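Local atomic coordinates of laccase (Uncultured bacterium, PDB entry 4F7K), a protein that probably oxidises phenolic substrates with reduction of oxygen to water, as an extracellular laccase of the multicopper oxidase family. Residues F360-A365 with A371-T376; L343-D346 with P350-I353; K207-D212 with P276-N281; L188-V191 with I196-V199. One frame throughout, in Å; residues are numbered along the deposited sequence.

Contact 1 of 4, residues F360-A365 with A371-T376; sequences FFEVGA and ALRDTT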
loop_
_atom_site.group_PDB
_atom_site.type_symbol
_atom_site.label_atom_id
_atom_site.label_comp_id
_atom_site.label_asym_id
_atom_site.label_seq_id
_atom_site.Cartn_x
_atom_site.Cartn_y
_atom_site.Cartn_z
ATOM N N PHE A 360 -2.529 5.263 -12.544
ATOM C CA PHE A 360 -1.858 6.031 -13.584
ATOM C C PHE A 360 -0.588 5.325 -14.032
ATOM O O PHE A 360 -0.014 4.528 -13.267
ATOM C CB PHE A 360 -1.493 7.424 -13.064
ATOM C CG PHE A 360 -0.641 7.400 -11.821
ATOM C CD1 PHE A 360 0.728 7.191 -11.905
ATOM C CD2 PHE A 360 -1.221 7.561 -10.563
ATOM C CE1 PHE A 360 1.527 7.173 -10.749
ATOM C CE2 PHE A 360 -0.433 7.528 -9.405
ATOM C CZ PHE A 360 0.950 7.329 -9.508
ATOM N N PHE A 361 -0.144 5.635 -15.255
ATOM C CA PHE A 361 1.143 5.146 -15.757
ATOM C C PHE A 361 2.333 6.055 -15.394
ATOM O O PHE A 361 2.269 7.273 -15.592
ATOM C CB PHE A 361 1.110 5.003 -17.277
ATOM C CG PHE A 361 0.147 3.963 -17.781
ATOM C CD1 PHE A 361 0.519 2.619 -17.852
ATOM C CD2 PHE A 361 -1.118 4.335 -18.236
ATOM C CE1 PHE A 361 -0.366 1.656 -18.350
ATOM C CE2 PHE A 361 -2.015 3.379 -18.727
ATOM C CZ PHE A 361 -1.640 2.039 -18.786
ATOM N N GLU A 362 3.420 5.464 -14.898
ATOM C CA GLU A 362 4.689 6.185 -14.874
ATOM C C GLU A 362 5.256 6.165 -16.310
ATOM O O GLU A 362 5.021 5.213 -17.066
ATOM C CB GLU A 362 5.693 5.600 -13.866
ATOM C CG GLU A 362 5.209 5.522 -12.362
ATOM C CD GLU A 362 6.119 4.675 -11.472
ATOM O OE1 GLU A 362 6.763 3.753 -11.983
ATOM O OE2 GLU A 362 6.180 4.901 -10.232
ATOM N N VAL A 363 5.947 7.237 -16.690
ATOM C CA VAL A 363 6.508 7.368 -18.038
ATOM C C VAL A 363 8.014 7.155 -17.961
ATOM O O VAL A 363 8.705 7.822 -17.192
ATOM C CB VAL A 363 6.132 8.720 -18.681
ATOM C CG1 VAL A 363 6.880 8.948 -19.997
ATOM C CG2 VAL A 363 4.636 8.779 -18.920
ATOM N N GLY A 364 8.508 6.194 -18.733
ATOM C CA GLY A 364 9.925 5.836 -18.708
ATOM C C GLY A 364 10.860 6.868 -19.330
ATOM O O GLY A 364 10.425 7.856 -19.935
ATOM N N ALA A 365 12.157 6.607 -19.170
ATOM C CA ALA A 365 13.240 7.443 -19.689
ATOM C C ALA A 365 13.174 7.657 -21.196
ATOM O O ALA A 365 13.831 8.545 -21.713
ATOM C CB ALA A 365 14.603 6.847 -19.300
ATOM N N ALA A 371 5.233 1.316 -15.592
ATOM C CA ALA A 371 4.387 0.778 -14.519
ATOM C C ALA A 371 3.103 1.567 -14.363
ATOM O O ALA A 371 3.090 2.797 -14.439
ATOM C CB ALA A 371 5.154 0.747 -13.169
ATOM N N LEU A 372 2.023 0.825 -14.201
ATOM C CA LEU A 372 0.738 1.368 -13.871
ATOM C C LEU A 372 0.635 1.191 -12.369
ATOM O O LEU A 372 0.760 0.077 -11.847
ATOM C CB LEU A 372 -0.369 0.610 -14.608
ATOM C CG LEU A 372 -1.799 0.976 -14.226
ATOM C CD1 LEU A 372 -2.173 2.341 -14.731
ATOM C CD2 LEU A 372 -2.772 -0.039 -14.800
ATOM N N ARG A 373 0.437 2.310 -11.684
ATOM C CA ARG A 373 0.598 2.421 -10.242
ATOM C C ARG A 373 -0.571 3.222 -9.690
ATOM O O ARG A 373 -1.289 3.848 -10.451
ATOM C CB ARG A 373 1.884 3.221 -9.943
ATOM C CG ARG A 373 3.223 2.481 -10.115
ATOM C CD ARG A 373 3.560 1.783 -8.766
ATOM N NE ARG A 373 4.869 1.171 -8.804
ATOM C CZ ARG A 373 5.312 0.236 -7.980
ATOM N NH1 ARG A 373 4.556 -0.257 -6.985
ATOM N NH2 ARG A 373 6.552 -0.209 -8.180
ATOM N N ASP A 374 -0.749 3.234 -8.369
ATOM C CA ASP A 374 -1.620 4.233 -7.782
ATOM C C ASP A 374 -0.805 5.168 -6.858
ATOM O O ASP A 374 -1.328 6.185 -6.383
ATOM C CB ASP A 374 -2.871 3.606 -7.103
ATOM C CG ASP A 374 -2.529 2.621 -5.987
ATOM O OD1 ASP A 374 -1.629 2.939 -5.153
ATOM O OD2 ASP A 374 -3.174 1.522 -5.933
ATOM N N THR A 375 0.477 4.841 -6.670
ATOM C CA THR A 375 1.365 5.581 -5.796
ATOM C C THR A 375 2.726 5.571 -6.443
ATOM O O THR A 375 3.221 4.506 -6.825
ATOM C CB THR A 375 1.522 4.851 -4.421
ATOM O OG1 THR A 375 0.236 4.576 -3.861
ATOM C CG2 THR A 375 2.349 5.650 -3.422
ATOM N N THR A 376 3.358 6.730 -6.520
ATOM C CA THR A 376 4.658 6.804 -7.119
ATOM C C THR A 376 5.653 7.563 -6.248
ATOM O O THR A 376 5.300 8.036 -5.172
ATOM C CB THR A 376 4.591 7.355 -8.549
ATOM O OG1 THR A 376 5.875 7.229 -9.144
ATOM C CG2 THR A 376 4.104 8.800 -8.595
HETATM O O HOH W 1 7.684 1.507 -10.949
#

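Contact 2 of 4, residues L343-D346 with P350-I353; sequences LVND and PHGI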
loop_
_atom_site.group_PDB
_atom_site.type_symbol
_atom_site.label_atom_id
_atom_site.label_comp_id
_atom_site.label_asym_id
_atom_site.label_seq_id
_atom_site.Cartn_x
_atom_site.Cartn_y
_atom_site.Cartn_z
ATOM N N LEU A 343 5.572 16.080 -12.621
ATOM C CA LEU A 343 5.818 16.231 -11.181
ATOM C C LEU A 343 7.249 16.692 -10.960
ATOM O O LEU A 343 8.194 15.948 -11.221
ATOM C CB LEU A 343 5.573 14.901 -10.469
ATOM C CG LEU A 343 4.149 14.359 -10.626
ATOM C CD1 LEU A 343 4.117 12.877 -10.269
ATOM C CD2 LEU A 343 3.158 15.148 -9.758
ATOM N N VAL A 344 7.410 17.930 -10.516
ATOM C CA VAL A 344 8.733 18.536 -10.379
ATOM C C VAL A 344 9.128 18.561 -8.898
ATOM O O VAL A 344 8.514 19.245 -8.086
ATOM C CB VAL A 344 8.772 19.959 -11.013
ATOM C CG1 VAL A 344 10.162 20.608 -10.895
ATOM C CG2 VAL A 344 8.336 19.912 -12.500
ATOM N N ASN A 345 10.129 17.766 -8.548
ATOM C CA ASN A 345 10.682 17.786 -7.194
ATOM C C ASN A 345 11.989 18.569 -7.138
ATOM O O ASN A 345 13.049 18.001 -7.359
ATOM C CB ASN A 345 10.910 16.357 -6.680
ATOM C CG ASN A 345 11.289 16.319 -5.195
ATOM O OD1 ASN A 345 11.456 17.353 -4.544
ATOM N ND2 ASN A 345 11.432 15.119 -4.665
ATOM N N ASP A 346 11.916 19.863 -6.838
ATOM C CA ASP A 346 13.121 20.671 -6.662
ATOM C C ASP A 346 13.518 20.903 -5.194
ATOM O O ASP A 346 14.119 21.937 -4.870
ATOM C CB ASP A 346 13.011 22.003 -7.433
ATOM C CG ASP A 346 11.692 22.738 -7.168
ATOM O OD1 ASP A 346 10.863 22.236 -6.358
ATOM O OD2 ASP A 346 11.482 23.810 -7.786
ATOM N N PRO A 350 12.974 13.190 -1.317
ATOM C CA PRO A 350 12.017 12.439 -2.160
ATOM C C PRO A 350 10.589 12.629 -1.642
ATOM O O PRO A 350 10.405 12.761 -0.427
ATOM C CB PRO A 350 12.449 10.982 -1.967
ATOM C CG PRO A 350 13.238 11.000 -0.653
ATOM C CD PRO A 350 13.934 12.296 -0.643
ATOM N N HIS A 351 9.623 12.691 -2.555
ATOM C CA HIS A 351 8.231 12.831 -2.202
ATOM C C HIS A 351 7.475 11.623 -2.686
ATOM O O HIS A 351 7.709 11.168 -3.806
ATOM C CB HIS A 351 7.592 14.034 -2.895
ATOM C CG HIS A 351 7.916 15.348 -2.270
ATOM N ND1 HIS A 351 9.212 15.803 -2.129
ATOM C CD2 HIS A 351 7.116 16.317 -1.764
ATOM C CE1 HIS A 351 9.200 16.995 -1.553
ATOM N NE2 HIS A 351 7.941 17.337 -1.332
ATOM N N GLY A 352 6.590 11.101 -1.836
ATOM C CA GLY A 352 5.660 10.070 -2.226
ATOM C C GLY A 352 4.408 10.719 -2.808
ATOM O O GLY A 352 3.883 11.681 -2.251
ATOM N N ILE A 353 3.927 10.224 -3.918
ATOM C CA ILE A 353 2.783 10.868 -4.595
ATOM C C ILE A 353 1.654 9.885 -4.771
ATOM O O ILE A 353 1.828 8.871 -5.425
ATOM C CB ILE A 353 3.203 11.324 -6.009
ATOM C CG1 ILE A 353 4.495 12.169 -5.927
ATOM C CG2 ILE A 353 2.039 12.015 -6.773
ATOM C CD1 ILE A 353 4.263 13.703 -5.747
#

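Contact 3 of 4, residues K207-D212 with P276-N281; sequences KVVALD and PALPPN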
loop_
_atom_site.group_PDB
_atom_site.type_symbol
_atom_site.label_atom_id
_atom_site.label_comp_id
_atom_site.label_asym_id
_atom_site.label_seq_id
_atom_site.Cartn_x
_atom_site.Cartn_y
_atom_site.Cartn_z
ATOM N N LYS A 207 8.381 -14.820 -9.509
ATOM C CA LYS A 207 8.241 -13.562 -10.242
ATOM C C LYS A 207 7.247 -12.580 -9.650
ATOM O O LYS A 207 6.202 -12.979 -9.126
ATOM C CB LYS A 207 7.794 -13.835 -11.689
ATOM C CG LYS A 207 8.616 -14.839 -12.473
ATOM C CD LYS A 207 9.959 -14.286 -12.946
ATOM C CE LYS A 207 10.807 -15.438 -13.562
ATOM N NZ LYS A 207 11.733 -16.040 -12.521
ATOM N N VAL A 208 7.569 -11.291 -9.777
ATOM C CA VAL A 208 6.584 -10.228 -9.577
ATOM C C VAL A 208 5.460 -10.391 -10.604
ATOM O O VAL A 208 5.715 -10.342 -11.779
ATOM C CB VAL A 208 7.197 -8.810 -9.731
ATOM C CG1 VAL A 208 6.136 -7.752 -9.502
ATOM C CG2 VAL A 208 8.342 -8.592 -8.731
ATOM N N VAL A 209 4.226 -10.551 -10.141
ATOM C CA VAL A 209 3.074 -10.689 -11.023
ATOM C C VAL A 209 2.088 -9.514 -10.999
ATOM O O VAL A 209 1.236 -9.421 -11.890
ATOM C CB VAL A 209 2.317 -12.012 -10.771
ATOM C CG1 VAL A 209 3.239 -13.196 -11.050
ATOM C CG2 VAL A 209 1.766 -12.042 -9.299
ATOM N N ALA A 210 2.190 -8.638 -9.999
ATOM C CA ALA A 210 1.382 -7.404 -9.955
ATOM C C ALA A 210 2.079 -6.258 -9.221
ATOM O O ALA A 210 2.928 -6.485 -8.360
ATOM C CB ALA A 210 0.000 -7.674 -9.310
ATOM N N LEU A 211 1.724 -5.028 -9.582
ATOM C CA LEU A 211 2.136 -3.859 -8.796
ATOM C C LEU A 211 0.922 -2.992 -8.471
ATOM O O LEU A 211 0.079 -2.729 -9.353
ATOM C CB LEU A 211 3.219 -3.040 -9.498
ATOM C CG LEU A 211 4.468 -3.801 -9.971
ATOM C CD1 LEU A 211 5.218 -3.013 -11.047
ATOM C CD2 LEU A 211 5.393 -4.141 -8.807
ATOM N N ASP A 212 0.842 -2.554 -7.207
ATOM C CA ASP A 212 -0.262 -1.702 -6.766
ATOM C C ASP A 212 -1.650 -2.280 -7.119
ATOM O O ASP A 212 -2.566 -1.568 -7.540
ATOM C CB ASP A 212 -0.087 -0.285 -7.293
ATOM C CG ASP A 212 1.159 0.408 -6.713
ATOM O OD1 ASP A 212 1.853 -0.191 -5.869
ATOM O OD2 ASP A 212 1.433 1.559 -7.100
ATOM N N PRO A 276 2.311 -18.573 -13.387
ATOM C CA PRO A 276 1.328 -18.018 -14.319
ATOM C C PRO A 276 1.237 -16.495 -14.150
ATOM O O PRO A 276 1.685 -15.955 -13.134
ATOM C CB PRO A 276 0.032 -18.676 -13.862
ATOM C CG PRO A 276 0.209 -18.748 -12.350
ATOM C CD PRO A 276 1.672 -19.073 -12.150
ATOM N N ALA A 277 0.679 -15.814 -15.146
ATOM C CA ALA A 277 0.371 -14.397 -15.005
ATOM C C ALA A 277 -1.026 -14.242 -14.394
ATOM O O ALA A 277 -1.890 -15.109 -14.561
ATOM C CB ALA A 277 0.448 -13.705 -16.357
ATOM N N LEU A 278 -1.243 -13.137 -13.689
ATOM C CA LEU A 278 -2.578 -12.824 -13.159
ATOM C C LEU A 278 -3.525 -12.335 -14.274
ATOM O O LEU A 278 -3.086 -11.652 -15.204
ATOM C CB LEU A 278 -2.495 -11.796 -12.013
ATOM C CG LEU A 278 -1.791 -12.262 -10.730
ATOM C CD1 LEU A 278 -1.647 -11.121 -9.749
ATOM C CD2 LEU A 278 -2.519 -13.430 -10.065
ATOM N N PRO A 279 -4.823 -12.684 -14.177
ATOM C CA PRO A 279 -5.810 -12.158 -15.136
ATOM C C PRO A 279 -5.889 -10.630 -15.039
ATOM O O PRO A 279 -5.799 -10.075 -13.926
ATOM C CB PRO A 279 -7.131 -12.808 -14.700
ATOM C CG PRO A 279 -6.895 -13.342 -13.327
ATOM C CD PRO A 279 -5.425 -13.626 -13.211
ATOM N N PRO A 280 -6.014 -9.943 -16.186
ATOM C CA PRO A 280 -5.886 -8.485 -16.158
ATOM C C PRO A 280 -7.109 -7.815 -15.550
ATOM O O PRO A 280 -8.184 -8.395 -15.527
ATOM C CB PRO A 280 -5.752 -8.101 -17.654
ATOM C CG PRO A 280 -5.561 -9.409 -18.399
ATOM C CD PRO A 280 -6.241 -10.445 -17.563
ATOM N N ASN A 281 -6.914 -6.611 -15.032
ATOM C CA ASN A 281 -8.005 -5.733 -14.598
ATOM C C ASN A 281 -8.338 -4.820 -15.761
ATOM O O ASN A 281 -7.499 -4.653 -16.630
ATOM C CB ASN A 281 -7.551 -4.905 -13.378
ATOM C CG ASN A 281 -7.504 -5.723 -12.110
ATOM O OD1 ASN A 281 -6.684 -5.463 -11.198
ATOM N ND2 ASN A 281 -8.396 -6.708 -12.019
HETATM O O HOH W 2 0.518 -10.830 -13.984
#

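Contact 4 of 4, residues L188-V191 with I196-V199; sequences LINV and IFPV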
loop_
_atom_site.group_PDB
_atom_site.type_symbol
_atom_site.label_atom_id
_atom_site.label_comp_id
_atom_site.label_asym_id
_atom_site.label_seq_id
_atom_site.Cartn_x
_atom_site.Cartn_y
_atom_site.Cartn_z
ATOM N N LEU A 188 3.262 -8.030 -0.960
ATOM C CA LEU A 188 4.156 -7.153 -0.246
ATOM C C LEU A 188 3.541 -5.789 -0.245
ATOM O O LEU A 188 3.107 -5.288 -1.280
ATOM C CB LEU A 188 5.544 -7.064 -0.914
ATOM C CG LEU A 188 6.595 -8.156 -0.670
ATOM C CD1 LEU A 188 6.109 -9.577 -0.890
ATOM C CD2 LEU A 188 7.821 -7.867 -1.566
ATOM N N ILE A 189 3.526 -5.185 0.930
ATOM C CA ILE A 189 3.004 -3.862 1.053
ATOM C C ILE A 189 3.960 -3.042 1.889
ATOM O O ILE A 189 4.259 -3.441 3.028
ATOM C CB ILE A 189 1.629 -3.838 1.754
ATOM C CG1 ILE A 189 0.660 -4.831 1.097
ATOM C CG2 ILE A 189 1.095 -2.413 1.728
ATOM C CD1 ILE A 189 -0.699 -5.011 1.832
ATOM N N ASN A 190 4.415 -1.912 1.342
ATOM C CA ASN A 190 5.211 -0.962 2.126
ATOM C C ASN A 190 4.243 -0.040 2.857
ATOM O O ASN A 190 3.619 0.827 2.208
ATOM C CB ASN A 190 6.202 -0.146 1.259
ATOM C CG ASN A 190 7.035 0.864 2.106
ATOM O OD1 ASN A 190 6.761 1.052 3.295
ATOM N ND2 ASN A 190 8.049 1.505 1.498
ATOM N N VAL A 191 4.050 -0.277 4.166
ATOM C CA VAL A 191 3.078 0.499 4.939
ATOM C C VAL A 191 3.760 1.619 5.733
ATOM O O VAL A 191 3.098 2.361 6.443
ATOM C CB VAL A 191 2.205 -0.378 5.882
ATOM C CG1 VAL A 191 1.459 -1.452 5.069
ATOM C CG2 VAL A 191 3.068 -1.038 7.022
ATOM N N ILE A 196 11.642 4.300 2.120
ATOM C CA ILE A 196 11.613 3.508 0.910
ATOM C C ILE A 196 12.400 2.238 1.216
ATOM O O ILE A 196 13.530 2.315 1.700
ATOM C CB ILE A 196 12.297 4.235 -0.272
ATOM C CG1 ILE A 196 11.571 5.533 -0.624
ATOM C CG2 ILE A 196 12.346 3.339 -1.492
ATOM C CD1 ILE A 196 12.556 6.618 -1.097
ATOM N N PHE A 197 11.821 1.095 0.882
ATOM C CA PHE A 197 12.418 -0.194 1.156
ATOM C C PHE A 197 12.776 -0.926 -0.146
ATOM O O PHE A 197 11.874 -1.349 -0.897
ATOM C CB PHE A 197 11.419 -1.055 1.948
ATOM C CG PHE A 197 11.241 -0.624 3.390
ATOM C CD1 PHE A 197 12.300 -0.716 4.286
ATOM C CD2 PHE A 197 10.009 -0.167 3.847
ATOM C CE1 PHE A 197 12.153 -0.311 5.615
ATOM C CE2 PHE A 197 9.826 0.228 5.191
ATOM C CZ PHE A 197 10.910 0.149 6.080
ATOM N N PRO A 198 14.090 -1.088 -0.421
ATOM C CA PRO A 198 14.446 -2.158 -1.348
ATOM C C PRO A 198 14.167 -3.456 -0.636
ATOM O O PRO A 198 14.433 -3.564 0.574
ATOM C CB PRO A 198 15.961 -2.018 -1.541
ATOM C CG PRO A 198 16.440 -0.959 -0.581
ATOM C CD PRO A 198 15.257 -0.500 0.264
ATOM N N VAL A 199 13.593 -4.424 -1.337
ATOM C CA VAL A 199 13.291 -5.696 -0.707
ATOM C C VAL A 199 13.846 -6.846 -1.530
ATOM O O VAL A 199 13.383 -7.088 -2.647
ATOM C CB VAL A 199 11.787 -5.929 -0.510
ATOM C CG1 VAL A 199 11.570 -7.216 0.287
ATOM C CG2 VAL A 199 11.130 -4.719 0.207
#

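Contact 1 of 4, residues F360-A365 with A371-T376
Phe-360 and Arg-373 form an antiparallel hydrogen-bonded pair. Phe-360 N donates to Arg-373 O at 2.8 Å, and Arg-373 N returns a bond of equal length to Phe-360 O. Further along, Glu-362 N donates to Ala-371 O at 2.7 Å. The tight part of the contact surrounds the buried Phe-360 ring. Its chi1 of 56° places CG between the backbone N and the carbonyl carbon, and the ring swings back over the partner segment. Arg-373 O lies over one face, toward the rim. At the far end Phe-360 CZ meets Thr-376 CG2 at 3.6 Å. Ile-386, Cys-388 and Leu-355 also touch this ring.

Strands 360-363 and 369-373 are a beta hairpin at the border of one sheet of a cupredoxin-like domain. Beyond Asp-374 the chain crosses into the other sheet as strand 375-378, so Phe-360 meets residues of both sheets. The other face of the hairpin is looser and partly exposed. There Leu-372 CD1 stands over the centre of the Phe-361 ring, 3.9 Å from its centroid, in a CH-pi contact.

Glu-362 is also partly exposed. Its extended chain brings Glu-362 OE2 to Thr-376 OG1, which donates at 2.6 Å from the anti side, 24° out of the carboxylate plane. Glu-362 OE1 accepts a bond from water 1 at 2.6 Å. With an alanine here, Thr-376 OG1 would probably lose its acceptor and the water its carboxylate partner. Water 1 bonds only weakly to Arg-373 NH2, whose guanidinium makes its salt bridge with Asp-212.

Contact 2 of 4, residues L343-D346 with P350-I353
Asn-345 meets His-351 across a beta arch, a turn that carries the chain from one sheet of a cupredoxin-like sandwich to the other. Strand 337-344 belongs to the first sheet and strand 351-355 to the second. The backbones stay well apart: the CA atoms of Asn-345 and His-351 are 7.4 Å from each other, and those of Leu-343 and Ile-353 are 9.0 Å apart. Side chains therefore carry most of the contact.

Asn-345 has the most surface covered. Its CG is anti to the backbone N (chi1 -171°), which extends the amide across the arch. Asn-345 ND2 comes within 3.7 Å of Pro-350 CA. The amide crosses the imidazole of His-351 at a slant, with the two planes 80° apart, and Asn-345 OD1 is 3.8 Å from His-351 CE1. The amide is buried, and bonds within and near the arch grip it. ND2 bonds to the carbonyl oxygens of Phe-349 and Val-378, while OD1 bonds to the Thr-347 hydroxyl. These three bonds fix how the amide is turned. His-351 ND1 also bonds to Phe-349 O, so one carbonyl serves both side chains.

Deeper between the sheets, Leu-343 and Ile-353 have the next largest covered surfaces. Val-378 and Ile-386 touch Leu-343, while Leu-398 and Cys-400 touch Ile-353. The Leu-343 and Ile-353 side chains run antiparallel alongside each other. Their nearest atoms are Leu-343 CD1 and Ile-353 CG2, 4.2 Å apart.

Contact 3 of 4, residues K207-D212 with P276-N281
Segment 276-281, which has no regular structure, passes beside the classic beta bulge that Val-209 and Ala-210 form opposite Asp-234, and Leu-278 packs against both bulge residues. The CA atoms of Val-209 and Ala-277 are 6.1 Å apart. No direct hydrogen bond joins the two backbones. Water 2 bridges them instead. It donates to Val-209 O at 2.6 Å and accepts from Leu-278 N at 2.9 Å.

Leu-278 carries the side-chain contact. Its CG is anti to the carbonyl carbon (chi1 -66°), and the chain reaches in toward the strand. The CD1 methyl does most of the touching. Leu-278 CD1 lies 3.6 Å from Val-209 CG2 and 3.8 Å from Ala-210 CB. The bulge turns both of these side chains toward the segment, so one leucine branch meets two consecutive residues. The Val-209 and Leu-278 side chains cross at about a right angle. The other valine branch, Val-209 CG1, approaches Pro-276 O at 3.8 Å.

Pro-215 and the side chain of Arg-185 also touch Leu-278, which thus meets several strands of the sheet. With an alanine at Leu-278, the methyls of Val-209 and Ala-210 would probably lose their apolar partner and a gap would open beside the bulge. Segment 276-281 belongs to the long connection between strands 256-261 and 290-295. Its course is consistent with the linker between the second and third cupredoxin-like domains of a three-domain laccase.

Contact 4 of 4, residues L188-V191 with I196-V199
A beta arch in the second cupredoxin-like domain brings Asn-190 against Phe-197. Strand 183-190 lies in one sheet of the sandwich and strand 197-202 in the other. The turn between them leaves the CA atoms of Asn-190 and Phe-197 7.3 Å apart, so side chains make most of the contact.

With chi1 at 180°, the Asn-190 side chain stretches across the turn to the second strand. The Asn-190 and Phe-197 side chains cross at about a right angle; the amide and ring planes are 54° apart. CG of the amide lies at the ring edge, in its plane. Both ends of the amide touch the same ring carbon: ND2 and OD1 of Asn-190 are each 3.5 Å from Phe-197 CD2. The buried amide is satisfied by backbone atoms nearby. ND2 bonds to Leu-227 O and Arg-195 O. OD1 bonds to Ala-192 N, which makes an Asx turn at the start of the arch. Together the three bonds fix the rotation of the amide.

Farther in, contact is purely apolar. Leu-188 CD2 approaches Val-199 CG1 at 4.2 Å. Ile-135, Leu-227 and Phe-247 also touch Leu-188, while Ile-137 touches both Phe-197 and Val-199. The whole is an arch joining the two sheets of a cupredoxin-like sandwich, with apolar residues packed between the sheets and an asparagine held at the turn.

Contacts 2 and 4 are buried arches, consistent with equivalent places in the third and second cupredoxin-like domains. Each sets an asparagine held by hydrogen bonds, in contact 4 all to backbone atoms, against an aromatic ring, histidine in contact 2 and phenylalanine in contact 4. Contact 1 is partly buried and the one with direct backbone ladder bonds. It shares both sheets with contact 2, and Thr-376 N probably bonds to Ile-353 O. Contact 3 is buried but apolar, apart from a bridging water. It joins contact 1 through Asp-212, which makes a salt bridge with Arg-373 and probably a bond with Asp-374 N. Contact 4 touches none of the others; contact 2 comes nearest, about 4 Å between closest atoms.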